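Local coordinates for protein her-1 (PDB 1SZH) that dictates male development in Caenorhabditis elegans as a secreted protein that inhibits the function of tra-2a, probably acting directly in cell signalling during sex determination, at residues Thr5-Cys19 with Val51-Glu63. The protein carries 2 engineered substitutions. Sequence-based numbering, arbitrary orientation.
Sequences TLTKELIKDAAEKCC and VYKCLQNVLFAKE
Val58 fits as a knob into a hole formed by Asp13, Ala14, Lys17 and Cys18, where helix 8-18 and the 51-59 part of helix 47-59 run roughly antiparallel, the axes of these segments coming within 8.9 Å at 143°. Its two methyls divide the hole: CG1, anti to the backbone N (chi1 178°), lies 3.6 Å from Asp13 OD1 and also meets Ala14 CA, while CG2 faces Lys17 CD and Cys18 SG. Two residues lining the hole, one turn apart, are joined by a salt bridge, in which Lys17 NZ approaches the syn lone pair of Asp13 OD1 at 3.0 Å. With an alanine at Asp13, the Lys17 ammonium would probably lose this mate and Val58 CG1 its contact with OD1, leaving the extended lysine chain freer to swing off Val58. At one end a disulfide joins Cys18 SG to Cys54 SG (2.2 Å, chi3 -81°), and Leu55 CD2 packs beside it, 3.6 Å from Cys18 CB. Leu59 CD2 touches Ala14 CB and the side chains of Leu6, Leu10 and Ile11. Beyond the helix ends, Thr5 CG2 meets the edge of the Phe60 ring, and Thr5 OG1 gives a weak 3.4 Å hydrogen bond to Glu63 OE2, which also salt-bridges Lys66. Helix 24-33 packs on Ile11 and Ala15 through Met31, and the Cys19-Cys27 disulfide ties it to the residue just past helix 8-18, consistent with this protein's overhand three-helix bundle.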
loop_
_atom_site.group_PDB
_atom_site.type_symbol
_atom_site.label_atom_id
_atom_site.label_comp_id
_atom_site.label_asym_id
_atom_site.label_seq_id
_atom_site.Cartn_x
_atom_site.Cartn_y
_atom_site.Cartn_z
ATOM N N THR A 5 2.913 11.685 -12.931
ATOM C CA THR A 5 4.042 10.918 -13.424
ATOM C C THR A 5 3.558 9.769 -14.306
ATOM O O THR A 5 4.229 9.400 -15.274
ATOM C CB THR A 5 4.901 10.352 -12.256
ATOM O OG1 THR A 5 6.038 9.662 -12.791
ATOM C CG2 THR A 5 4.099 9.384 -11.406
ATOM N N LEU A 6 2.384 9.225 -13.984
ATOM C CA LEU A 6 1.837 8.110 -14.743
ATOM C C LEU A 6 1.415 8.455 -16.165
ATOM O O LEU A 6 0.603 9.348 -16.388
ATOM C CB LEU A 6 0.627 7.495 -14.029
ATOM C CG LEU A 6 0.788 6.873 -12.646
ATOM C CD1 LEU A 6 -0.543 6.216 -12.263
ATOM C CD2 LEU A 6 1.905 5.846 -12.652
ATOM N N THR A 7 1.969 7.717 -17.117
ATOM C CA THR A 7 1.650 7.888 -18.531
ATOM C C THR A 7 1.172 6.541 -19.046
ATOM O O THR A 7 1.417 5.499 -18.424
ATOM C CB THR A 7 2.894 8.285 -19.370
ATOM O OG1 THR A 7 3.865 7.231 -19.317
ATOM C CG2 THR A 7 3.519 9.571 -18.846
ATOM N N LYS A 8 0.506 6.565 -20.189
ATOM C CA LYS A 8 0.010 5.356 -20.831
ATOM C C LYS A 8 1.213 4.454 -21.140
ATOM O O LYS A 8 1.171 3.247 -20.922
ATOM C CB LYS A 8 -0.689 5.731 -22.142
ATOM C CG LYS A 8 -1.297 4.575 -22.929
ATOM C CD LYS A 8 -1.994 5.104 -24.190
ATOM C CE LYS A 8 -2.695 4.002 -24.982
ATOM N NZ LYS A 8 -1.750 2.971 -25.504
ATOM N N GLU A 9 2.282 5.049 -21.662
ATOM C CA GLU A 9 3.477 4.295 -22.012
ATOM C C GLU A 9 4.048 3.539 -20.814
ATOM O O GLU A 9 4.342 2.342 -20.901
ATOM C CB GLU A 9 4.571 5.224 -22.553
ATOM C CG GLU A 9 4.255 5.912 -23.870
ATOM C CD GLU A 9 3.133 6.931 -23.759
ATOM O OE1 GLU A 9 3.147 7.732 -22.794
ATOM O OE2 GLU A 9 2.250 6.939 -24.645
ATOM N N LEU A 10 4.210 4.249 -19.704
ATOM C CA LEU A 10 4.766 3.680 -18.481
ATOM C C LEU A 10 3.900 2.533 -17.912
ATOM O O LEU A 10 4.418 1.466 -17.526
ATOM C CB LEU A 10 4.927 4.786 -17.444
ATOM C CG LEU A 10 5.864 4.510 -16.275
ATOM C CD1 LEU A 10 7.241 4.130 -16.818
ATOM C CD2 LEU A 10 5.958 5.753 -15.387
ATOM N N ILE A 11 2.589 2.745 -17.861
ATOM C CA ILE A 11 1.688 1.710 -17.349
ATOM C C ILE A 11 1.684 0.475 -18.243
ATOM O O ILE A 11 1.692 -0.660 -17.757
ATOM C CB ILE A 11 0.244 2.248 -17.183
ATOM C CG1 ILE A 11 0.195 3.211 -15.981
ATOM C CG2 ILE A 11 -0.724 1.099 -16.991
ATOM C CD1 ILE A 11 -1.144 3.942 -15.830
ATOM N N LYS A 12 1.683 0.675 -19.554
ATOM C CA LYS A 12 1.701 -0.470 -20.453
ATOM C C LYS A 12 3.018 -1.231 -20.314
ATOM O O LYS A 12 3.033 -2.457 -20.345
ATOM C CB LYS A 12 1.495 -0.018 -21.911
ATOM C CG LYS A 12 0.086 0.485 -22.184
ATOM C CD LYS A 12 -0.153 0.767 -23.668
ATOM C CE LYS A 12 -0.108 -0.526 -24.464
ATOM N NZ LYS A 12 -0.571 -0.377 -25.875
ATOM N N ASP A 13 4.121 -0.507 -20.130
ATOM C CA ASP A 13 5.421 -1.160 -19.981
ATOM C C ASP A 13 5.463 -1.978 -18.689
ATOM O O ASP A 13 5.964 -3.108 -18.673
ATOM C CB ASP A 13 6.542 -0.126 -19.972
ATOM C CG ASP A 13 7.931 -0.766 -19.959
ATOM O OD1 ASP A 13 8.730 -0.425 -19.067
ATOM O OD2 ASP A 13 8.218 -1.604 -20.845
ATOM N N ALA A 14 4.928 -1.414 -17.606
ATOM C CA ALA A 14 4.917 -2.137 -16.324
ATOM C C ALA A 14 4.062 -3.405 -16.445
ATOM O O ALA A 14 4.437 -4.457 -15.935
ATOM C CB ALA A 14 4.375 -1.236 -15.214
ATOM N N ALA A 15 2.900 -3.290 -17.091
ATOM C CA ALA A 15 2.036 -4.444 -17.261
ATOM C C ALA A 15 2.750 -5.543 -18.060
ATOM O O ALA A 15 2.687 -6.720 -17.707
ATOM C CB ALA A 15 0.727 -4.037 -17.960
ATOM N N GLU A 16 3.437 -5.141 -19.124
ATOM C CA GLU A 16 4.157 -6.094 -19.975
ATOM C C GLU A 16 5.288 -6.812 -19.238
ATOM O O GLU A 16 5.549 -7.997 -19.483
ATOM C CB GLU A 16 4.730 -5.357 -21.192
ATOM C CG GLU A 16 3.659 -4.787 -22.122
ATOM C CD GLU A 16 4.165 -3.626 -22.970
ATOM O OE1 GLU A 16 5.398 -3.474 -23.102
ATOM O OE2 GLU A 16 3.326 -2.869 -23.516
ATOM N N LYS A 17 5.954 -6.108 -18.337
ATOM C CA LYS A 17 7.072 -6.673 -17.596
ATOM C C LYS A 17 6.680 -7.463 -16.370
ATOM O O LYS A 17 7.427 -8.315 -15.904
ATOM C CB LYS A 17 8.018 -5.551 -17.148
ATOM C CG LYS A 17 8.719 -4.852 -18.317
ATOM C CD LYS A 17 9.584 -3.707 -17.861
ATOM C CE LYS A 17 10.402 -3.163 -19.050
ATOM N NZ LYS A 17 11.213 -1.978 -18.661
ATOM N N CYS A 18 5.478 -7.216 -15.871
ATOM C CA CYS A 18 5.072 -7.829 -14.619
ATOM C C CYS A 18 3.886 -8.780 -14.591
ATOM O O CYS A 18 3.788 -9.586 -13.679
ATOM C CB CYS A 18 4.781 -6.712 -13.620
ATOM S SG CYS A 18 6.144 -5.540 -13.399
ATOM N N CYS A 19 2.976 -8.636 -15.554
ATOM C CA CYS A 19 1.772 -9.458 -15.626
ATOM C C CYS A 19 1.804 -10.444 -16.794
ATOM O O CYS A 19 2.499 -10.207 -17.784
ATOM C CB CYS A 19 0.568 -8.526 -15.752
ATOM S SG CYS A 19 0.665 -7.365 -14.364
ATOM N N VAL A 51 3.827 -9.217 -7.825
ATOM C CA VAL A 51 3.460 -8.363 -8.950
ATOM C C VAL A 51 3.447 -6.908 -8.485
ATOM O O VAL A 51 3.836 -5.993 -9.212
ATOM C CB VAL A 51 2.090 -8.768 -9.513
ATOM C CG1 VAL A 51 1.626 -7.794 -10.619
ATOM C CG2 VAL A 51 2.183 -10.200 -10.039
ATOM N N TYR A 52 2.983 -6.675 -7.263
ATOM C CA TYR A 52 2.962 -5.312 -6.730
ATOM C C TYR A 52 4.371 -4.725 -6.716
ATOM O O TYR A 52 4.598 -3.572 -7.111
ATOM C CB TYR A 52 2.413 -5.327 -5.302
ATOM C CG TYR A 52 2.592 -4.042 -4.476
ATOM C CD1 TYR A 52 1.547 -3.140 -4.296
ATOM C CD2 TYR A 52 3.825 -3.745 -3.877
ATOM C CE1 TYR A 52 1.718 -1.970 -3.491
ATOM C CE2 TYR A 52 4.003 -2.604 -3.103
ATOM C CZ TYR A 52 2.944 -1.717 -2.920
ATOM O OH TYR A 52 3.106 -0.599 -2.128
ATOM N N LYS A 53 5.330 -5.536 -6.269
ATOM C CA LYS A 53 6.705 -5.060 -6.188
ATOM C C LYS A 53 7.285 -4.814 -7.570
ATOM O O LYS A 53 7.970 -3.811 -7.789
ATOM C CB LYS A 53 7.539 -6.081 -5.414
ATOM C CG LYS A 53 7.043 -6.227 -3.990
ATOM C CD LYS A 53 7.839 -7.237 -3.211
ATOM C CE LYS A 53 7.358 -7.298 -1.767
ATOM N NZ LYS A 53 8.180 -8.233 -0.935
ATOM N N CYS A 54 6.984 -5.706 -8.507
ATOM C CA CYS A 54 7.463 -5.542 -9.878
ATOM C C CYS A 54 6.879 -4.234 -10.462
ATOM O O CYS A 54 7.600 -3.422 -11.057
ATOM C CB CYS A 54 7.035 -6.763 -10.691
ATOM S SG CYS A 54 7.611 -6.806 -12.410
ATOM N N LEU A 55 5.566 -4.029 -10.318
ATOM C CA LEU A 55 4.953 -2.820 -10.846
ATOM C C LEU A 55 5.546 -1.552 -10.233
ATOM O O LEU A 55 5.839 -0.590 -10.937
ATOM C CB LEU A 55 3.420 -2.845 -10.656
ATOM C CG LEU A 55 2.706 -3.934 -11.464
ATOM C CD1 LEU A 55 1.216 -3.895 -11.070
ATOM C CD2 LEU A 55 2.844 -3.705 -12.959
ATOM N N GLN A 56 5.721 -1.537 -8.918
ATOM C CA GLN A 56 6.300 -0.359 -8.279
ATOM C C GLN A 56 7.700 -0.045 -8.825
ATOM O O GLN A 56 8.041 1.113 -9.072
ATOM C CB GLN A 56 6.386 -0.576 -6.773
ATOM C CG GLN A 56 5.038 -0.508 -6.077
ATOM C CD GLN A 56 5.020 0.576 -5.008
ATOM O OE1 GLN A 56 5.864 0.598 -4.113
ATOM N NE2 GLN A 56 4.045 1.470 -5.087
ATOM N N ASN A 57 8.484 -1.101 -9.018
ATOM C CA ASN A 57 9.844 -0.946 -9.516
ATOM C C ASN A 57 9.864 -0.370 -10.931
ATOM O O ASN A 57 10.765 0.405 -11.261
ATOM C CB ASN A 57 10.592 -2.291 -9.447
ATOM C CG ASN A 57 11.055 -2.639 -8.032
ATOM O OD1 ASN A 57 11.667 -3.696 -7.805
ATOM N ND2 ASN A 57 10.761 -1.763 -7.073
ATOM N N VAL A 58 8.888 -0.717 -11.774
ATOM C CA VAL A 58 8.879 -0.150 -13.129
ATOM C C VAL A 58 8.274 1.258 -13.133
ATOM O O VAL A 58 8.866 2.196 -13.658
ATOM C CB VAL A 58 8.098 -1.041 -14.125
ATOM C CG1 VAL A 58 8.069 -0.372 -15.510
ATOM C CG2 VAL A 58 8.713 -2.408 -14.207
ATOM N N LEU A 59 7.110 1.434 -12.515
ATOM C CA LEU A 59 6.447 2.740 -12.501
ATOM C C LEU A 59 7.258 3.840 -11.851
ATOM O O LEU A 59 7.251 4.977 -12.311
ATOM C CB LEU A 59 5.107 2.651 -11.745
ATOM C CG LEU A 59 4.043 1.741 -12.376
ATOM C CD1 LEU A 59 2.837 1.673 -11.427
ATOM C CD2 LEU A 59 3.606 2.280 -13.721
ATOM N N PHE A 60 7.970 3.495 -10.788
ATOM C CA PHE A 60 8.717 4.489 -10.038
ATOM C C PHE A 60 10.234 4.291 -10.140
ATOM O O PHE A 60 10.968 4.609 -9.216
ATOM C CB PHE A 60 8.249 4.448 -8.582
ATOM C CG PHE A 60 6.772 4.769 -8.424
ATOM C CD1 PHE A 60 5.900 3.858 -7.840
ATOM C CD2 PHE A 60 6.249 5.970 -8.913
ATOM C CE1 PHE A 60 4.521 4.129 -7.763
ATOM C CE2 PHE A 60 4.871 6.252 -8.837
ATOM C CZ PHE A 60 4.010 5.333 -8.259
ATOM N N ALA A 61 10.683 3.778 -11.278
ATOM C CA ALA A 61 12.110 3.535 -11.492
ATOM C C ALA A 61 12.947 4.808 -11.319
ATOM O O ALA A 61 14.013 4.775 -10.711
ATOM C CB ALA A 61 12.330 2.957 -12.881
ATOM N N LYS A 62 12.449 5.923 -11.844
ATOM C CA LYS A 62 13.169 7.182 -11.744
ATOM C C LYS A 62 12.951 7.945 -10.441
ATOM O O LYS A 62 13.747 8.819 -10.100
ATOM C CB LYS A 62 12.825 8.084 -12.931
ATOM C CG LYS A 62 13.382 7.572 -14.249
ATOM C CD LYS A 62 13.337 8.647 -15.321
ATOM C CE LYS A 62 14.022 8.186 -16.600
ATOM N NZ LYS A 62 13.945 9.206 -17.685
ATOM N N GLU A 63 11.882 7.616 -9.719
ATOM C CA GLU A 63 11.586 8.282 -8.456
ATOM C C GLU A 63 11.328 7.232 -7.381
ATOM O O GLU A 63 10.197 7.052 -6.907
ATOM C CB GLU A 63 10.372 9.186 -8.611
ATOM C CG GLU A 63 10.448 10.068 -9.841
ATOM C CD GLU A 63 9.323 11.066 -9.909
ATOM O OE1 GLU A 63 9.424 12.120 -9.240
ATOM O OE2 GLU A 63 8.336 10.794 -10.624
#